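Local coordinates for protein peptidase, C14 family (Geobacter sulfurreducens PCA, PDB 3BIJ) that is of unknown function but probably acts as a cysteine-type endopeptidase of the caspase-like family, at residues Asp133-Gly138 and Asn211-Asp216; Ser80-Gly85 and Arg163-Pro168; Lys3-Ala8 and Gly44-Thr49. One frame throughout, in Å; residues are numbered along the deposited sequence.

Interaction 1. Residues Asp133-Gly138 and Asn211-Asp216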
loop_
_atom_site.group_PDB
_atom_site.type_symbol
_atom_site.label_atom_id
_atom_site.label_comp_id
_atom_site.label_asym_id
_atom_site.label_seq_id
_atom_site.Cartn_x
_atom_site.Cartn_y
_atom_site.Cartn_z
ATOM N N ASP A 133 -16.797 -17.946 -17.145
ATOM C CA ASP A 133 -15.967 -17.476 -16.032
ATOM C C ASP A 133 -14.596 -17.225 -16.620
ATOM O O ASP A 133 -13.638 -17.954 -16.355
ATOM C CB ASP A 133 -15.869 -18.526 -14.919
ATOM C CG ASP A 133 -15.225 -17.977 -13.656
ATOM O OD1 ASP A 133 -14.647 -16.869 -13.721
ATOM O OD2 ASP A 133 -15.290 -18.654 -12.601
ATOM N N SER A 134 -14.525 -16.185 -17.438
ATOM C CA SER A 134 -13.296 -15.821 -18.121
ATOM C C SER A 134 -13.271 -14.299 -18.311
ATOM O O SER A 134 -14.203 -13.603 -17.909
ATOM C CB SER A 134 -13.260 -16.531 -19.478
ATOM O OG SER A 134 -12.049 -16.304 -20.155
ATOM N N CYS A 135 -12.208 -13.796 -18.934
ATOM C CA CYS A 135 -12.058 -12.365 -19.172
ATOM C C CYS A 135 -11.138 -12.125 -20.362
ATOM O O CYS A 135 -10.660 -13.073 -20.986
ATOM C CB CYS A 135 -11.469 -11.699 -17.938
ATOM S SG CYS A 135 -9.816 -12.285 -17.568
ATOM N N HIS A 136 -10.886 -10.855 -20.670
ATOM C CA HIS A 136 -10.022 -10.494 -21.794
ATOM C C HIS A 136 -9.043 -9.406 -21.394
ATOM O O HIS A 136 -9.352 -8.582 -20.542
ATOM C CB HIS A 136 -10.875 -10.019 -22.968
ATOM C CG HIS A 136 -11.734 -11.098 -23.547
ATOM N ND1 HIS A 136 -11.224 -12.121 -24.318
ATOM C CD2 HIS A 136 -13.060 -11.350 -23.418
ATOM C CE1 HIS A 136 -12.197 -12.957 -24.638
ATOM N NE2 HIS A 136 -13.320 -12.513 -24.103
ATOM N N SER A 137 -7.856 -9.406 -21.996
ATOM C CA SER A 137 -6.860 -8.386 -21.684
ATOM C C SER A 137 -7.424 -7.004 -21.954
ATOM O O SER A 137 -7.047 -6.040 -21.300
ATOM C CB SER A 137 -5.610 -8.570 -22.540
ATOM O OG SER A 137 -4.938 -9.761 -22.210
ATOM N N GLY A 138 -8.329 -6.911 -22.921
ATOM C CA GLY A 138 -8.895 -5.621 -23.261
ATOM C C GLY A 138 -7.816 -4.715 -23.834
ATOM O O GLY A 138 -6.901 -5.172 -24.534
ATOM N N ASN A 211 -14.329 -4.132 -18.718
ATOM C CA ASN A 211 -13.209 -3.355 -18.223
ATOM C C ASN A 211 -12.600 -4.028 -17.003
ATOM O O ASN A 211 -11.790 -3.432 -16.298
ATOM C CB ASN A 211 -13.642 -1.936 -17.844
ATOM C CG ASN A 211 -14.615 -1.910 -16.680
ATOM O OD1 ASN A 211 -14.732 -0.899 -15.989
ATOM N ND2 ASN A 211 -15.327 -3.016 -16.466
ATOM N N GLN A 212 -12.996 -5.268 -16.735
ATOM C CA GLN A 212 -12.448 -5.973 -15.579
ATOM C C GLN A 212 -11.771 -7.268 -15.996
ATOM O O GLN A 212 -11.729 -7.602 -17.176
ATOM C CB GLN A 212 -13.550 -6.273 -14.559
ATOM C CG GLN A 212 -14.239 -5.040 -14.009
ATOM C CD GLN A 212 -15.392 -5.401 -13.120
ATOM O OE1 GLN A 212 -16.188 -6.274 -13.463
ATOM N NE2 GLN A 212 -15.497 -4.738 -11.967
ATOM N N LEU A 213 -11.221 -7.977 -15.017
ATOM C CA LEU A 213 -10.561 -9.251 -15.263
ATOM C C LEU A 213 -11.175 -10.255 -14.318
ATOM O O LEU A 213 -11.629 -9.885 -13.233
ATOM C CB LEU A 213 -9.064 -9.161 -14.986
ATOM C CG LEU A 213 -8.186 -8.419 -15.989
ATOM C CD1 LEU A 213 -6.755 -8.574 -15.546
ATOM C CD2 LEU A 213 -8.372 -8.984 -17.402
ATOM N N SER A 214 -11.191 -11.521 -14.731
ATOM C CA SER A 214 -11.758 -12.595 -13.913
ATOM C C SER A 214 -10.669 -13.346 -13.178
ATOM O O SER A 214 -9.717 -13.831 -13.784
ATOM C CB SER A 214 -12.558 -13.572 -14.777
ATOM O OG SER A 214 -13.779 -12.992 -15.176
ATOM N N GLN A 215 -10.829 -13.462 -11.870
ATOM C CA GLN A 215 -9.832 -14.125 -11.056
ATOM C C GLN A 215 -9.936 -15.649 -11.030
ATOM O O GLN A 215 -11.024 -16.210 -10.934
ATOM C CB GLN A 215 -9.904 -13.564 -9.646
ATOM C CG GLN A 215 -8.674 -13.822 -8.847
ATOM C CD GLN A 215 -8.627 -12.986 -7.588
ATOM O OE1 GLN A 215 -8.619 -11.747 -7.649
ATOM N NE2 GLN A 215 -8.592 -13.656 -6.431
ATOM N N ASP A 216 -8.793 -16.311 -11.141
ATOM C CA ASP A 216 -8.737 -17.761 -11.105
ATOM C C ASP A 216 -8.367 -18.179 -9.687
ATOM O O ASP A 216 -7.220 -18.019 -9.272
ATOM C CB ASP A 216 -7.670 -18.276 -12.065
ATOM C CG ASP A 216 -7.458 -19.778 -11.946
ATOM O OD1 ASP A 216 -6.294 -20.225 -11.845
ATOM O OD2 ASP A 216 -8.457 -20.521 -11.962
HETATM O O HOH W 1 -13.734 -15.637 -11.613
#

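Interaction 2. Residues Ser80-Gly85 and Arg163-Pro168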
loop_
_atom_site.group_PDB
_atom_site.type_symbol
_atom_site.label_atom_id
_atom_site.label_comp_id
_atom_site.label_asym_id
_atom_site.label_seq_id
_atom_site.Cartn_x
_atom_site.Cartn_y
_atom_site.Cartn_z
ATOM N N SER A 80 -21.200 -23.685 -20.371
ATOM C CA SER A 80 -20.404 -23.056 -19.333
ATOM C C SER A 80 -18.958 -23.164 -19.788
ATOM O O SER A 80 -18.587 -24.143 -20.433
ATOM C CB SER A 80 -20.583 -23.752 -17.981
ATOM O OG SER A 80 -20.072 -25.066 -18.016
ATOM N N TYR A 81 -18.151 -22.156 -19.466
ATOM C CA TYR A 81 -16.757 -22.147 -19.876
ATOM C C TYR A 81 -15.824 -21.493 -18.879
ATOM O O TYR A 81 -16.067 -20.380 -18.409
ATOM C CB TYR A 81 -16.605 -21.431 -21.231
ATOM C CG TYR A 81 -15.171 -21.118 -21.643
ATOM C CD1 TYR A 81 -14.573 -19.888 -21.337
ATOM C CD2 TYR A 81 -14.403 -22.064 -22.316
ATOM C CE1 TYR A 81 -13.244 -19.619 -21.696
ATOM C CE2 TYR A 81 -13.079 -21.813 -22.673
ATOM C CZ TYR A 81 -12.503 -20.592 -22.361
ATOM O OH TYR A 81 -11.190 -20.350 -22.705
ATOM N N SER A 82 -14.756 -22.204 -18.552
ATOM C CA SER A 82 -13.744 -21.673 -17.670
ATOM C C SER A 82 -12.423 -21.892 -18.372
ATOM O O SER A 82 -12.013 -23.024 -18.634
ATOM C CB SER A 82 -13.773 -22.351 -16.302
ATOM O OG SER A 82 -14.836 -21.830 -15.530
ATOM N N GLY A 83 -11.786 -20.783 -18.715
ATOM C CA GLY A 83 -10.509 -20.834 -19.399
ATOM C C GLY A 83 -10.047 -19.415 -19.632
ATOM O O GLY A 83 -10.623 -18.478 -19.084
ATOM N N HIS A 84 -9.012 -19.258 -20.446
ATOM C CA HIS A 84 -8.475 -17.945 -20.750
ATOM C C HIS A 84 -9.260 -17.294 -21.865
ATOM O O HIS A 84 -9.832 -17.978 -22.712
ATOM C CB HIS A 84 -7.020 -18.040 -21.210
ATOM C CG HIS A 84 -6.030 -18.091 -20.094
ATOM N ND1 HIS A 84 -5.343 -19.238 -19.762
ATOM C CD2 HIS A 84 -5.623 -17.138 -19.225
ATOM C CE1 HIS A 84 -4.552 -18.990 -18.733
ATOM N NE2 HIS A 84 -4.705 -17.723 -18.387
ATOM N N GLY A 85 -9.267 -15.966 -21.860
ATOM C CA GLY A 85 -9.943 -15.225 -22.899
ATOM C C GLY A 85 -8.837 -14.697 -23.788
ATOM O O GLY A 85 -7.867 -14.136 -23.289
ATOM N N ARG A 163 -4.025 -15.092 -10.036
ATOM C CA ARG A 163 -4.078 -15.342 -11.476
ATOM C C ARG A 163 -5.407 -14.917 -12.096
ATOM O O ARG A 163 -6.474 -15.118 -11.523
ATOM C CB ARG A 163 -3.863 -16.832 -11.783
ATOM C CG ARG A 163 -2.569 -17.419 -11.251
ATOM C CD ARG A 163 -2.494 -18.926 -11.491
ATOM N NE ARG A 163 -3.683 -19.624 -10.994
ATOM C CZ ARG A 163 -4.093 -19.613 -9.725
ATOM N NH1 ARG A 163 -3.411 -18.937 -8.812
ATOM N NH2 ARG A 163 -5.188 -20.273 -9.364
ATOM N N TYR A 164 -5.329 -14.345 -13.288
ATOM C CA TYR A 164 -6.512 -13.910 -13.996
ATOM C C TYR A 164 -6.639 -14.760 -15.259
ATOM O O TYR A 164 -5.644 -15.131 -15.875
ATOM C CB TYR A 164 -6.378 -12.430 -14.333
ATOM C CG TYR A 164 -6.450 -11.520 -13.124
ATOM C CD1 TYR A 164 -7.667 -11.291 -12.476
ATOM C CD2 TYR A 164 -5.322 -10.845 -12.660
ATOM C CE1 TYR A 164 -7.764 -10.401 -11.406
ATOM C CE2 TYR A 164 -5.404 -9.951 -11.586
ATOM C CZ TYR A 164 -6.626 -9.735 -10.972
ATOM O OH TYR A 164 -6.748 -8.825 -9.953
ATOM N N ARG A 165 -7.873 -15.066 -15.638
ATOM C CA ARG A 165 -8.133 -15.903 -16.792
ATOM C C ARG A 165 -8.096 -15.174 -18.126
ATOM O O ARG A 165 -8.990 -15.314 -18.960
ATOM C CB ARG A 165 -9.465 -16.615 -16.582
ATOM C CG ARG A 165 -9.431 -17.554 -15.381
ATOM C CD ARG A 165 -10.746 -18.295 -15.170
ATOM N NE ARG A 165 -10.636 -19.317 -14.139
ATOM C CZ ARG A 165 -11.638 -20.083 -13.731
ATOM N NH1 ARG A 165 -11.423 -20.991 -12.783
ATOM N NH2 ARG A 165 -12.850 -19.937 -14.269
ATOM N N ALA A 166 -7.041 -14.394 -18.322
ATOM C CA ALA A 166 -6.872 -13.658 -19.566
ATOM C C ALA A 166 -5.474 -13.923 -20.100
ATOM O O ALA A 166 -4.490 -13.882 -19.356
ATOM C CB ALA A 166 -7.061 -12.170 -19.328
HETATM N N MSE A 167 -5.387 -14.192 -21.394
HETATM C CA MSE A 167 -4.102 -14.446 -22.007
HETATM C C MSE A 167 -3.348 -13.118 -22.073
HETATM O O MSE A 167 -3.921 -12.084 -22.444
HETATM C CB MSE A 167 -4.303 -15.040 -23.404
HETATM C CG MSE A 167 -3.032 -15.226 -24.204
HETATM SE SE MSE A 167 -3.364 -16.152 -25.898
HETATM C CE MSE A 167 -4.542 -14.839 -26.750
ATOM N N PRO A 168 -2.065 -13.112 -21.666
ATOM C CA PRO A 168 -1.299 -11.862 -21.715
ATOM C C PRO A 168 -1.139 -11.352 -23.143
ATOM O O PRO A 168 -0.928 -12.131 -24.069
ATOM C CB PRO A 168 0.021 -12.238 -21.048
ATOM C CG PRO A 168 0.109 -13.712 -21.252
ATOM C CD PRO A 168 -1.286 -14.179 -21.018
HETATM O O HOH W 2 -7.081 -11.551 -23.733
#

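Interaction 3. Residues Lys3-Ala8 and Gly44-Thr49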
loop_
_atom_site.group_PDB
_atom_site.type_symbol
_atom_site.label_atom_id
_atom_site.label_comp_id
_atom_site.label_asym_id
_atom_site.label_seq_id
_atom_site.Cartn_x
_atom_site.Cartn_y
_atom_site.Cartn_z
ATOM N N LYS A 3 -36.498 -30.606 -22.919
ATOM C CA LYS A 3 -35.325 -31.343 -22.444
ATOM C C LYS A 3 -34.126 -30.403 -22.311
ATOM O O LYS A 3 -34.275 -29.186 -22.445
ATOM C CB LYS A 3 -35.008 -32.502 -23.395
ATOM C CG LYS A 3 -34.991 -32.102 -24.861
ATOM C CD LYS A 3 -34.960 -33.314 -25.763
ATOM C CE LYS A 3 -35.037 -32.903 -27.222
ATOM N NZ LYS A 3 -36.379 -32.353 -27.558
ATOM N N GLY A 4 -32.938 -30.944 -22.061
ATOM C CA GLY A 4 -31.792 -30.064 -21.914
ATOM C C GLY A 4 -30.432 -30.683 -22.165
ATOM O O GLY A 4 -30.173 -31.817 -21.762
ATOM N N ILE A 5 -29.564 -29.930 -22.838
ATOM C CA ILE A 5 -28.210 -30.378 -23.141
ATOM C C ILE A 5 -27.229 -29.343 -22.611
ATOM O O ILE A 5 -27.348 -28.154 -22.895
ATOM C CB ILE A 5 -27.969 -30.532 -24.663
ATOM C CG1 ILE A 5 -28.828 -31.660 -25.219
ATOM C CG2 ILE A 5 -26.483 -30.772 -24.928
ATOM C CD1 ILE A 5 -28.746 -31.808 -26.716
ATOM N N ALA A 6 -26.253 -29.812 -21.850
ATOM C CA ALA A 6 -25.256 -28.936 -21.278
ATOM C C ALA A 6 -23.856 -29.318 -21.759
ATOM O O ALA A 6 -23.559 -30.500 -21.978
ATOM C CB ALA A 6 -25.330 -29.005 -19.753
ATOM N N LEU A 7 -23.008 -28.304 -21.915
ATOM C CA LEU A 7 -21.619 -28.473 -22.339
ATOM C C LEU A 7 -20.725 -27.708 -21.352
ATOM O O LEU A 7 -20.684 -26.479 -21.370
ATOM C CB LEU A 7 -21.407 -27.894 -23.741
ATOM C CG LEU A 7 -20.418 -28.592 -24.678
ATOM C CD1 LEU A 7 -19.985 -27.605 -25.762
ATOM C CD2 LEU A 7 -19.218 -29.101 -23.928
ATOM N N ALA A 8 -20.021 -28.434 -20.490
ATOM C CA ALA A 8 -19.146 -27.815 -19.508
ATOM C C ALA A 8 -17.724 -27.881 -20.040
ATOM O O ALA A 8 -17.199 -28.966 -20.294
ATOM C CB ALA A 8 -19.250 -28.552 -18.165
ATOM N N GLY A 44 -31.303 -32.358 -14.641
ATOM C CA GLY A 44 -31.924 -33.075 -15.745
ATOM C C GLY A 44 -31.323 -32.769 -17.098
ATOM O O GLY A 44 -31.991 -32.876 -18.123
ATOM N N PHE A 45 -30.046 -32.397 -17.092
ATOM C CA PHE A 45 -29.312 -32.064 -18.305
ATOM C C PHE A 45 -28.502 -33.252 -18.822
ATOM O O PHE A 45 -27.991 -34.049 -18.041
ATOM C CB PHE A 45 -28.354 -30.900 -18.015
ATOM C CG PHE A 45 -28.931 -29.539 -18.299
ATOM C CD1 PHE A 45 -29.059 -29.088 -19.612
ATOM C CD2 PHE A 45 -29.350 -28.705 -17.252
ATOM C CE1 PHE A 45 -29.596 -27.833 -19.886
ATOM C CE2 PHE A 45 -29.889 -27.448 -17.511
ATOM C CZ PHE A 45 -30.014 -27.007 -18.835
ATOM N N ALA A 46 -28.409 -33.386 -20.139
ATOM C CA ALA A 46 -27.583 -34.432 -20.723
ATOM C C ALA A 46 -26.244 -33.707 -20.842
ATOM O O ALA A 46 -25.993 -33.023 -21.836
ATOM C CB ALA A 46 -28.101 -34.818 -22.107
ATOM N N VAL A 47 -25.396 -33.844 -19.829
ATOM C CA VAL A 47 -24.114 -33.154 -19.809
ATOM C C VAL A 47 -22.938 -33.853 -20.484
ATOM O O VAL A 47 -22.816 -35.079 -20.456
ATOM C CB VAL A 47 -23.716 -32.807 -18.349
ATOM C CG1 VAL A 47 -23.684 -34.063 -17.517
ATOM C CG2 VAL A 47 -22.357 -32.115 -18.320
ATOM N N THR A 48 -22.078 -33.038 -21.092
ATOM C CA THR A 48 -20.869 -33.479 -21.788
ATOM C C THR A 48 -19.762 -32.569 -21.264
ATOM O O THR A 48 -19.846 -31.350 -21.407
ATOM C CB THR A 48 -20.983 -33.248 -23.308
ATOM O OG1 THR A 48 -22.142 -33.922 -23.806
ATOM C CG2 THR A 48 -19.750 -33.761 -24.030
ATOM N N THR A 49 -18.735 -33.150 -20.663
ATOM C CA THR A 49 -17.629 -32.378 -20.109
ATOM C C THR A 49 -16.350 -32.496 -20.956
ATOM O O THR A 49 -15.955 -33.593 -21.361
ATOM C CB THR A 49 -17.304 -32.863 -18.671
ATOM O OG1 THR A 49 -18.517 -32.968 -17.923
ATOM C CG2 THR A 49 -16.373 -31.896 -17.966
#

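Interaction 1. Residues Asp133-Gly138 and Asn211-Asp216
Cys-135 and Ser-214 meet where the loop after strand 127-133 of the caspase-like fold lies against the chain leading into strand 215-216. Cys-135 stands in the Asp-Ser-Cys-His-Ser-Gly sequence that carries the nucleophile in metacaspase relatives, so it is probably the catalytic cysteine here. The middle of the contact is tightly packed and illustrates how a second segment can fix the side chain of such a loop. SG of Cys-135 lies between its own backbone N and carbonyl carbon (chi1 63°), and the N-H of Ser-214 points at it almost in a straight line, with 3.2 Å between Ser-214 N and Cys-135 SG and 176° at the hydrogen. CB of Cys-135 rests equally close to Ser-214 N, while CD2 of Leu-213 approaches the sulfur at 3.6 Å. Ala-166 packs on the same cysteine from a third segment. One residue back, the hydroxyl of Ser-214 donates to the carbonyl oxygen of Ser-134, with 2.8 Å between Ser-214 OG and Ser-134 O; the donor stands above the carbonyl plane.

Toward either end the fit is looser. At the Asp-133 end a water takes the place of direct packing: OD1 of Asp-133 comes no nearer to Ser-214 than 4.0 Å from its CB, and the water donates both to OD1 and to the carbonyl oxygen of Gln-215. OD2 of the same carboxylate is held by Thr-224. At the other end the side chain of His-136 starts away from the opposite segment, and the residue is partly exposed. Its backbone still takes part, bonded to Lys-142 NZ through a carbonyl oxygen, His-136 O, that lies 3.3 Å from the methyl carbon CD2 of Leu-213.

Interaction 2. Residues Ser80-Gly85 and Arg163-Pro168
From Ser-82 to Gly-85 the chain leaving strand 80-82 runs against Arg-165, Ala-166 and Met-167. Ser-82 meets the tip of Arg-165, its OG lying 3.0 Å from Arg-165 NH2. Both groups turn to Asp-32, which bonds the serine hydroxyl and forms a salt bridge with NH2 of the guanidinium; Asp-216 takes the NH1 end, so the two ends of this buried group have separate acidic partners.

Gly-83 comes next. Its N lies over one face of the Tyr-81 ring, 3.5 Å above the plane and toward the rim, and a CB here would run into the tyrosine hydroxyl. Gly-83 O sits 3.3 Å from Arg-165 CB, beside an arginine chain in which CD stands anti to CA (chi2 -179°), and it also accepts a bond from Ser-134.

His-84 presents the edge of its ring to the backbone, CD2 standing 3.2 Å from Ala-166 N near the ring plane. Its CA makes a CA-H...O contact with Arg-165 O, and its carbonyl oxygen accepts the Tyr-81 hydroxyl. In metacaspase relatives the histidine of this Ser-Gly-His-Gly sequence belongs to the catalytic dyad, and His-84 probably does so here.

Gly-85 closes the contact with a single bridge to Ala-166. Gly-85 N donates to Arg-165 O at 3.0 Å, bent to 136°, whereas Met-167 N reaches Gly-85 O at 3.1 Å and nearly straight, 174°. A water also donates to Gly-85 O. Ala-166, the bridged residue, is also the last of an inverse gamma turn centred on Arg-165.

Around the contact, strand 80-82 lies between strands 4-10 and 127-133, helix 29-42 touches Ser-82 and Arg-165 through Cys-29, and Pro-168 occupies the N-cap position of helix 169-178.

Interaction 3. Residues Lys3-Ala8 and Gly44-Thr49
Gly-4 and Ala-46 begin a ladder of backbone hydrogen bonds between strands 4-8 and 46-49, which run parallel with 16° between their directions. Ala-46 N donates to Gly-4 O at 2.9 Å, and Ala-46 O receives Ala-6 N at 3.2 Å. Ala-6 O then accepts Thr-48 N, and Thr-48 O accepts Ala-8 N, so the bonding alternates between the strands as parallel pairing requires. Weaker CA-H...O contacts fill in beside these bonds, among them Val-47 CA to Ala-6 O at 3.5 Å. A methyl group also meets a carbonyl on the face bearing Ile-5 and Leu-7, where CD2 of Leu-7 reaches Thr-48 O at 3.4 Å.

Apolar packing is concentrated at Phe-45. Its CD1 lies 3.7 Å from Ala-6 CB. The same Phe-45 CD1 is 3.3 Å from Gly-4 C, while Ile-5 N sits at the ring edge, near its plane. Gly-4 leaves room for the ring, since a CB there would collide with CE1. An alanine in place of Phe-45 would probably open a gap beside Gly-4 and Ala-6 and cost Ala-40, Ile-76 and Met-78 an apolar partner.

The two faces have different covers: helix 57-70 packs on Ile-5 and Leu-7, and helix 29-42 on Ala-6, Val-47 and Thr-49. Gly-44 ends the latter helix in a Schellman motif and turns the chain into its strand. Strand, helix and neighbouring parallel strand together make a beta-alpha-beta crossover, the building unit of the caspase-like alpha/beta fold.

In the fold
Interactions 1 and 2 form one buried cluster, their centres 7 Å apart and their segments alternating along the chain. Arg-163 NH2 and Asp-216 OD1 join them in a salt bridge of 2.7 Å, within the small antiparallel pair of strands 163-164 and 215-216. Together they hold the probable dyad: His-84 NE2 lies 7.5 Å from Cys-135 SG, so the two side chains are near but not in contact. Interaction 3 lies on the opposite side of the chain's centre, its centre about 25 Å from that of interaction 1 and 22 Å from that of interaction 2. The sheet connects it to the site, since Ser-80 N meets Leu-7 O at 3.0 Å.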